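Pirin family protein (Acinetobacter baumannii, PDB 6D0P) probably acts as an iron-dependent quercetin 2,3-dioxygenase of the pirin family, built from two cupin domains. Local coordinates at residues Pro152-Asp157 against Glu169-Lys174; His159-Arg164 against Lys189-Gln194. All coordinates share one frame; numbering follows the deposited sequence. Where two conformers were deposited one is given.

Interaction 1: Pro152-Asp157 against Glu169-Lys174; sequences PDIALD and EYADAK. With MG (magnesium ion), chain F.
Pro152 and Ala173 face each other with CA atoms 6.5 Å apart, and Ile154 and Ala171 with theirs at 7.8 Å; at these separations no hydrogen bond joins strand 153-155 to the 169-174 hairpin, and side chains make the contact. The hairpin closes on itself through a type I' turn from Tyr170 to Ala173, in which Ala171 and Asp172 both take positive phi, and Ala173 N donates to Tyr170 O. Ala173 CB touches two side chains, 3.8 Å from Ile154 CD1 and 4.0 Å from Pro152 CB. The proline ring also brings CG close to the carbonyl oxygen of Lys174. Ile154 splits its branches: CD1 goes to Ala173, while CG2, anti to the backbone N (CG1 at chi1 -55°), meets the edge of the Tyr170 ring at CE2, 4.1 Å away. Leu156 CD2 approaches the same ring obliquely, 3.7 Å from Tyr170 OH. The leucine's own carbonyl oxygen, Leu156 O, binds a magnesium ion at 2.1 Å, together with four waters. Around this surface contact, strand 162-165 pairs with strand 153-155 through backbone bonds of Ile154 with Leu163 and is touched by Tyr170 and Leu156, while Trp186 of strand 183-190 meets the tyrosine edge-to-face; the hairpin thus packs through its side chains against strands 153-155, 162-165 and 183-190 at the sheet's margin.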
ATOM      1  N   PRO A 152      -8.274 -12.928  -5.993  1.00 23.50           N
ATOM      2  CA  PRO A 152      -8.521 -13.203  -7.420  1.00 25.41           C
ATOM      3  C   PRO A 152      -7.314 -12.726  -8.245  1.00 26.43           C
ATOM      4  O   PRO A 152      -6.872 -11.594  -8.052  1.00 22.71           O
ATOM      5  CB  PRO A 152      -9.778 -12.400  -7.810  1.00 25.67           C
ATOM      6  CG  PRO A 152     -10.397 -12.069  -6.487  1.00 26.38           C
ATOM      7  CD  PRO A 152      -9.220 -11.908  -5.547  1.00 24.43           C
ATOM      8  N   ASP A 153      -6.844 -13.593  -9.133  1.00 25.46           N
ATOM      9  CA  ASP A 153      -5.649 -13.394  -9.990  1.00 28.94           C
ATOM     10  C   ASP A 153      -6.074 -13.541 -11.452  1.00 27.37           C
ATOM     11  O   ASP A 153      -6.430 -14.653 -11.881  1.00 29.32           O
ATOM     12  CB  ASP A 153      -4.572 -14.443  -9.674  1.00 30.48           C
ATOM     13  CG  ASP A 153      -3.170 -14.076 -10.144  1.00 38.03           C
ATOM     14  OD1 ASP A 153      -2.994 -12.947 -10.683  1.00 38.45           O
ATOM     15  OD2 ASP A 153      -2.245 -14.899  -9.930  1.00 42.22           O
ATOM     16  N   ILE A 154      -5.999 -12.457 -12.205  1.00 23.84           N
ATOM     17  CA  ILE A 154      -6.504 -12.418 -13.550  1.00 23.45           C
ATOM     18  C   ILE A 154      -5.335 -12.486 -14.524  1.00 21.15           C
ATOM     19  O   ILE A 154      -4.428 -11.686 -14.419  1.00 19.24           O
ATOM     20  CB  ILE A 154      -7.323 -11.133 -13.765  1.00 25.75           C
ATOM     21  CG1 ILE A 154      -8.439 -10.983 -12.727  1.00 28.57           C
ATOM     22  CG2 ILE A 154      -7.850 -11.046 -15.189  1.00 27.49           C
ATOM     23  CD1 ILE A 154      -9.420 -12.124 -12.708  1.00 31.25           C
ATOM     24  N   ALA A 155      -5.394 -13.411 -15.485  1.00 20.65           N
ATOM     25  CA  ALA A 155      -4.349 -13.488 -16.494  1.00 21.79           C
ATOM     26  C   ALA A 155      -4.614 -12.393 -17.533  1.00 23.01           C
ATOM     27  O   ALA A 155      -5.704 -12.331 -18.086  1.00 24.60           O
ATOM     28  CB  ALA A 155      -4.315 -14.846 -17.136  1.00 23.36           C
ATOM     29  N   LEU A 156      -3.632 -11.537 -17.782  1.00 20.41           N
ATOM     30  CA  LEU A 156      -3.815 -10.438 -18.732  1.00 20.67           C
ATOM     31  C   LEU A 156      -3.405 -10.851 -20.155  1.00 21.02           C
ATOM     32  O   LEU A 156      -3.731 -10.147 -21.119  1.00 21.11           O
ATOM     33  CB  LEU A 156      -2.967  -9.250 -18.271  1.00 19.89           C
ATOM     34  CG  LEU A 156      -3.372  -8.636 -16.944  1.00 20.12           C
ATOM     35  CD1 LEU A 156      -2.379  -7.564 -16.542  1.00 19.25           C
ATOM     36  CD2 LEU A 156      -4.797  -8.087 -17.034  1.00 20.89           C
ATOM     37  N   ASP A 157      -2.603 -11.902 -20.277  1.00 20.36           N
ATOM     38  CA  ASP A 157      -2.209 -12.396 -21.581  1.00 21.73           C
ATOM     39  C   ASP A 157      -1.858 -13.878 -21.422  1.00 22.01           C
ATOM     40  O   ASP A 157      -2.073 -14.430 -20.345  1.00 20.82           O
ATOM     41  CB  ASP A 157      -1.048 -11.595 -22.170  1.00 22.35           C
ATOM     42  CG  ASP A 157       0.165 -11.511 -21.260  1.00 23.05           C
ATOM     43  OD1 ASP A 157       0.459 -12.520 -20.540  1.00 22.08           O
ATOM     44  OD2 ASP A 157       0.816 -10.432 -21.271  1.00 25.03           O
ATOM     45  N   GLU A 169     -12.502  -3.889  -8.021  1.00 21.55           N
ATOM     46  CA  GLU A 169     -13.060  -4.828  -8.991  1.00 27.53           C
ATOM     47  C   GLU A 169     -12.331  -4.695 -10.326  1.00 27.42           C
ATOM     48  O   GLU A 169     -12.074  -3.591 -10.766  1.00 29.31           O
ATOM     49  CB  GLU A 169     -14.539  -4.522  -9.234  1.00 31.82           C
ATOM     50  CG  GLU A 169     -15.147  -5.367 -10.347  1.00 41.13           C
ATOM     51  CD  GLU A 169     -16.626  -5.704 -10.196  1.00 47.76           C
ATOM     52  OE1 GLU A 169     -17.385  -4.844  -9.704  1.00 49.57           O
ATOM     53  OE2 GLU A 169     -17.015  -6.825 -10.580  1.00 59.35           O
ATOM     54  N   TYR A 170     -12.040  -5.833 -10.925  1.00 27.97           N
ATOM     55  CA  TYR A 170     -11.439  -5.911 -12.240  1.00 29.03           C
ATOM     56  C   TYR A 170     -11.987  -7.151 -12.974  1.00 30.80           C
ATOM     57  O   TYR A 170     -12.086  -8.219 -12.394  1.00 31.02           O
ATOM     58  CB  TYR A 170      -9.913  -5.982 -12.130  1.00 26.44           C
ATOM     59  CG  TYR A 170      -9.249  -5.931 -13.471  1.00 28.15           C
ATOM     60  CD1 TYR A 170      -8.912  -4.715 -14.035  1.00 29.79           C
ATOM     61  CD2 TYR A 170      -9.035  -7.080 -14.213  1.00 30.00           C
ATOM     62  CE1 TYR A 170      -8.349  -4.644 -15.295  1.00 31.83           C
ATOM     63  CE2 TYR A 170      -8.477  -7.024 -15.477  1.00 31.41           C
ATOM     64  CZ  TYR A 170      -8.141  -5.804 -16.022  1.00 31.76           C
ATOM     65  OH  TYR A 170      -7.595  -5.731 -17.268  1.00 37.95           O
ATOM     66  N   ALA A 171     -12.353  -7.014 -14.240  1.00 39.55           N
ATOM     67  CA  ALA A 171     -12.809  -8.173 -15.073  1.00 41.14           C
ATOM     68  C   ALA A 171     -13.882  -9.011 -14.355  1.00 41.64           C
ATOM     69  O   ALA A 171     -13.832 -10.270 -14.368  1.00 40.44           O
ATOM     70  CB  ALA A 171     -11.614  -9.030 -15.430  1.00 45.02           C
ATOM     71  N   ASP A 172     -14.847  -8.331 -13.742  1.00 38.65           N
ATOM     72  CA  ASP A 172     -15.930  -8.991 -12.998  1.00 40.79           C
ATOM     73  C   ASP A 172     -15.395  -9.740 -11.765  1.00 37.65           C
ATOM     74  O   ASP A 172     -16.153 -10.454 -11.133  1.00 39.33           O
ATOM     75  CB  ASP A 172     -16.739  -9.941 -13.888  1.00 48.73           C
ATOM     76  CG  ASP A 172     -17.373  -9.255 -15.088  1.00 55.16           C
ATOM     77  OD1 ASP A 172     -17.918  -8.142 -14.911  1.00 57.21           O
ATOM     78  OD2 ASP A 172     -17.320  -9.839 -16.187  1.00 65.48           O
ATOM     79  N   ALA A 173     -14.121  -9.581 -11.408  1.00 32.63           N
ATOM     80  CA  ALA A 173     -13.575 -10.217 -10.204  1.00 31.80           C
ATOM     81  C   ALA A 173     -13.613  -9.195  -9.061  1.00 29.86           C
ATOM     82  O   ALA A 173     -13.201  -8.065  -9.253  1.00 30.06           O
ATOM     83  CB  ALA A 173     -12.163 -10.688 -10.460  1.00 32.65           C
ATOM     84  N   LYS A 174     -14.087  -9.597  -7.894  1.00 29.88           N
ATOM     85  CA  LYS A 174     -14.230  -8.687  -6.755  1.00 28.56           C
ATOM     86  C   LYS A 174     -12.993  -8.762  -5.863  1.00 23.75           C
ATOM     87  O   LYS A 174     -12.446  -9.828  -5.647  1.00 23.61           O
ATOM     88  CB  LYS A 174     -15.479  -9.057  -5.953  1.00 34.35           C
ATOM     89  CG  LYS A 174     -16.778  -8.957  -6.740  1.00 44.00           C
ATOM     90  CD  LYS A 174     -18.009  -9.345  -5.940  1.00 50.72           C
ATOM     91  CE  LYS A 174     -19.276  -9.288  -6.770  1.00 59.00           C
ATOM     92  NZ  LYS A 174     -19.443  -7.963  -7.417  1.00 61.19           N
TER
HETATM   93 MG    MG F 302      -5.247  -9.481 -22.471  1.00 38.90          MG
HETATM   94  O   HOH W   1      -6.125 -11.348 -22.459  1.00 38.95           O
HETATM   95  O   HOH W   2      -6.445  -8.963 -20.786  1.00 27.29           O
HETATM   96  O   HOH W   3      -4.090  -7.548 -22.320  1.00 37.04           O
HETATM   97  O   HOH W   4      -6.682  -8.511 -23.680  1.00 35.68           O

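Interaction 2: His159-Arg164 against Lys189-Gln194; sequences HGSHLR and KLVKGQ
His162 and Lys189 form an antiparallel hydrogen-bonded pair, joining neighbouring strands 162-165 and 183-190 of the C-terminal cupin sheet. His162 N donates to Lys189 O at 2.9 Å, and Lys189 N returns a bond to His162 O over 3.1 Å. On the sheet face shared by the two side chains, CD2 and NE2 of the His162 imidazole lie 4.0 and 3.9 Å from Lys189 CB; chi1 71° puts CG between the backbone N and the carbonyl carbon, and Lys189 N lies over one face of the ring, offset toward its rim. Past the strand ends a side chain takes over the pairing: Ser161 OG accepts Val191 N at 2.8 Å and 175°, almost straight. In the conformer given, Val191 CG2 lies near His159 O and Gly160 C. The Gln194 side chain, closing the type II turn from Val191, crosses that of His159 at about a right angle, its amide plane 31° from the ring; Gln194 NE2 approaches obliquely to 3.0 Å from His159 ND1, but the angle is too poor for a hydrogen bond. In the second shell, hydrogen bonds would fix the rotation of two of these groups: Asp157 OD2 bonds Ser161 OG, and Asp153 OD1 holds His162 ND1.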
ATOM      1  N   HIS A 159       1.196 -14.987 -21.743  1.00 24.32           N
ATOM      2  CA  HIS A 159       2.638 -15.028 -21.591  1.00 27.00           C
ATOM      3  C   HIS A 159       3.081 -14.912 -20.136  1.00 25.47           C
ATOM      4  O   HIS A 159       4.282 -14.863 -19.886  1.00 26.93           O
ATOM      5  CB  HIS A 159       3.266 -13.931 -22.466  1.00 29.41           C
ATOM      6  CG  HIS A 159       3.055 -14.186 -23.915  1.00 34.84           C
ATOM      7  ND1 HIS A 159       2.116 -13.493 -24.664  1.00 38.29           N
ATOM      8  CD2 HIS A 159       3.612 -15.097 -24.738  1.00 37.96           C
ATOM      9  CE1 HIS A 159       2.132 -13.945 -25.898  1.00 38.73           C
ATOM     10  NE2 HIS A 159       3.028 -14.939 -25.964  1.00 42.15           N
ATOM     11  N   GLY A 160       2.155 -14.865 -19.186  1.00 23.04           N
ATOM     12  CA  GLY A 160       2.549 -14.782 -17.794  1.00 22.57           C
ATOM     13  C   GLY A 160       2.166 -13.472 -17.123  1.00 21.40           C
ATOM     14  O   GLY A 160       2.393 -13.325 -15.908  1.00 22.58           O
ATOM     15  N   SER A 161       1.620 -12.493 -17.851  1.00 19.01           N
ATOM     16  CA  SER A 161       1.187 -11.242 -17.170  1.00 17.68           C
ATOM     17  C   SER A 161      -0.064 -11.533 -16.343  1.00 17.74           C
ATOM     18  O   SER A 161      -0.947 -12.264 -16.800  1.00 17.38           O
ATOM     19  CB  SER A 161       0.927 -10.129 -18.140  1.00 17.89           C
ATOM     20  OG  SER A 161       2.052  -9.914 -18.976  1.00 17.60           O
ATOM     21  N   HIS A 162      -0.156 -10.945 -15.143  1.00 17.19           N
ATOM     22  CA  HIS A 162      -1.309 -11.169 -14.285  1.00 18.36           C
ATOM     23  C   HIS A 162      -1.550  -9.939 -13.398  1.00 16.92           C
ATOM     24  O   HIS A 162      -0.666  -9.080 -13.201  1.00 15.02           O
ATOM     25  CB  HIS A 162      -1.157 -12.450 -13.452  1.00 20.69           C
ATOM     26  CG  HIS A 162      -0.140 -12.337 -12.368  1.00 22.88           C
ATOM     27  ND1 HIS A 162      -0.489 -12.073 -11.065  1.00 26.40           N
ATOM     28  CD2 HIS A 162       1.204 -12.405 -12.398  1.00 24.78           C
ATOM     29  CE1 HIS A 162       0.607 -11.985 -10.332  1.00 28.91           C
ATOM     30  NE2 HIS A 162       1.657 -12.188 -11.131  1.00 26.12           N
ATOM     31  N   LEU A 163      -2.769  -9.879 -12.890  1.00 16.64           N
ATOM     32  CA  LEU A 163      -3.198  -8.825 -12.024  1.00 17.03           C
ATOM     33  C   LEU A 163      -3.997  -9.441 -10.867  1.00 16.90           C
ATOM     34  O   LEU A 163      -4.890 -10.273 -11.098  1.00 17.29           O
ATOM     35  CB  LEU A 163      -4.032  -7.863 -12.873  1.00 18.79           C
ATOM     36  CG  LEU A 163      -4.602  -6.640 -12.162  1.00 20.59           C
ATOM     37  CD1 LEU A 163      -4.810  -5.513 -13.153  1.00 20.71           C
ATOM     38  CD2 LEU A 163      -5.901  -6.978 -11.444  1.00 20.87           C
ATOM     39  N   ARG A 164      -3.658  -9.057  -9.638  1.00 16.22           N
ATOM     40  CA  ARG A 164      -4.384  -9.508  -8.453  1.00 15.98           C
ATOM     41  C   ARG A 164      -5.295  -8.374  -7.991  1.00 14.75           C
ATOM     42  O   ARG A 164      -4.843  -7.200  -7.902  1.00 13.11           O
ATOM     43  CB  ARG A 164      -3.426  -9.847  -7.309  1.00 16.58           C
ATOM     44  CG  ARG A 164      -2.392 -10.911  -7.647  1.00 18.20           C
ATOM     45  CD  ARG A 164      -1.829 -11.513  -6.368  1.00 18.67           C
ATOM     46  NE  ARG A 164      -1.178 -10.489  -5.571  1.00 18.16           N
ATOM     47  CZ  ARG A 164      -0.697 -10.688  -4.348  1.00 19.07           C
ATOM     48  NH1 ARG A 164      -0.057  -9.716  -3.726  1.00 19.12           N
ATOM     49  NH2 ARG A 164      -0.832 -11.867  -3.780  1.00 20.01           N
ATOM     50  N   LYS A 189       2.217  -8.426 -12.406  1.00 18.24           N
ATOM     51  CA  LYS A 189       3.382  -8.490 -13.221  1.00 19.90           C
ATOM     52  C   LYS A 189       2.972  -8.414 -14.691  1.00 19.13           C
ATOM     53  O   LYS A 189       2.044  -9.111 -15.133  1.00 17.63           O
ATOM     54  CB  LYS A 189       4.136  -9.796 -12.942  1.00 23.54           C
ATOM     55  CG  LYS A 189       5.374 -10.031 -13.789  1.00 28.20           C
ATOM     56  CD  LYS A 189       5.915 -11.433 -13.587  1.00 35.17           C
ATOM     57  CE  LYS A 189       7.106 -11.750 -14.457  1.00 39.88           C
ATOM     58  NZ  LYS A 189       7.389 -13.203 -14.439  1.00 42.83           N
ATOM     59  N   LEU A 190       3.679  -7.576 -15.422  1.00 18.56           N
ATOM     60  CA  LEU A 190       3.504  -7.455 -16.867  1.00 21.91           C
ATOM     61  C   LEU A 190       4.789  -7.980 -17.501  1.00 22.19           C
ATOM     62  O   LEU A 190       5.882  -7.472 -17.202  1.00 22.67           O
ATOM     63  CB  LEU A 190       3.296  -5.996 -17.262  1.00 22.10           C
ATOM     64  CG  LEU A 190       2.159  -5.271 -16.568  1.00 25.62           C
ATOM     65  CD1 LEU A 190       2.067  -3.838 -17.073  1.00 29.02           C
ATOM     66  CD2 LEU A 190       0.843  -6.003 -16.756  1.00 26.55           C
ATOM     67  N   VAL A 191       4.656  -8.949 -18.389  0.60 22.90           N
ATOM     68  CA  VAL A 191       5.812  -9.580 -19.010  0.60 24.61           C
ATOM     69  C   VAL A 191       6.263  -8.732 -20.211  0.60 25.31           C
ATOM     70  O   VAL A 191       5.448  -8.239 -21.052  0.60 25.59           O
ATOM     71  CB  VAL A 191       5.495 -11.031 -19.428  0.60 25.58           C
ATOM     72  CG1 VAL A 191       6.602 -11.647 -20.270  0.60 26.37           C
ATOM     73  CG2 VAL A 191       5.196 -11.891 -18.212  0.60 26.93           C
ATOM     74  N   LYS A 192       7.612  -8.685 -20.343  1.00 28.09           N
ATOM     75  CA  LYS A 192       8.242  -7.942 -21.399  1.00 30.42           C
ATOM     76  C   LYS A 192       7.573  -8.256 -22.741  1.00 29.39           C
ATOM     77  O   LYS A 192       7.300  -9.429 -23.056  1.00 28.43           O
ATOM     78  CB  LYS A 192       9.726  -8.322 -21.427  1.00 33.80           C
ATOM     79  CG  LYS A 192      10.546  -7.675 -22.529  1.00 37.70           C
ATOM     80  CD  LYS A 192      12.006  -8.064 -22.465  1.00 40.92           C
ATOM     81  CE  LYS A 192      12.828  -7.410 -23.546  1.00 45.46           C
ATOM     82  NZ  LYS A 192      14.209  -7.948 -23.564  1.00 50.17           N
ATOM     83  N   GLY A 193       7.308  -7.193 -23.485  1.00 30.62           N
ATOM     84  CA  GLY A 193       6.754  -7.272 -24.842  1.00 32.85           C
ATOM     85  C   GLY A 193       5.234  -7.355 -24.872  1.00 33.66           C
ATOM     86  O   GLY A 193       4.666  -7.481 -25.944  1.00 35.52           O
ATOM     87  N   GLN A 194       4.550  -7.276 -23.733  1.00 29.42           N
ATOM     88  CA  GLN A 194       3.082  -7.358 -23.762  1.00 30.77           C
ATOM     89  C   GLN A 194       2.460  -6.011 -23.380  1.00 29.58           C
ATOM     90  O   GLN A 194       2.960  -5.340 -22.433  1.00 29.39           O
ATOM     91  CB  GLN A 194       2.594  -8.447 -22.809  1.00 30.62           C
ATOM     92  CG  GLN A 194       3.121  -9.822 -23.181  1.00 35.67           C
ATOM     93  CD  GLN A 194       2.618 -10.280 -24.533  1.00 39.84           C
ATOM     94  OE1 GLN A 194       1.439 -10.129 -24.871  1.00 48.08           O
ATOM     95  NE2 GLN A 194       3.504 -10.882 -25.304  1.00 39.03           N
TER

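How the interactions relate
Along the chain the segments run 152-157, 159-164, 169-174, 189-194, so the two interactions cross and neither nests inside the other. Interaction 1 closes a short loop of 11 residues, which holds strand 162-165; interaction 2 closes a longer one of 24, which contains the 169-174 hairpin and most of strand 183-190. Strand 162-165 is the shared element: it lies between 153-155 and 183-190 in one antiparallel sheet. The centres are 13 Å apart, and the interactions touch directly, with Asp157 OD2 packed 3.1 Å from Gln194 CG. Together they tie the sheet's edge to the hairpin and to the turn leading into strand 195-199.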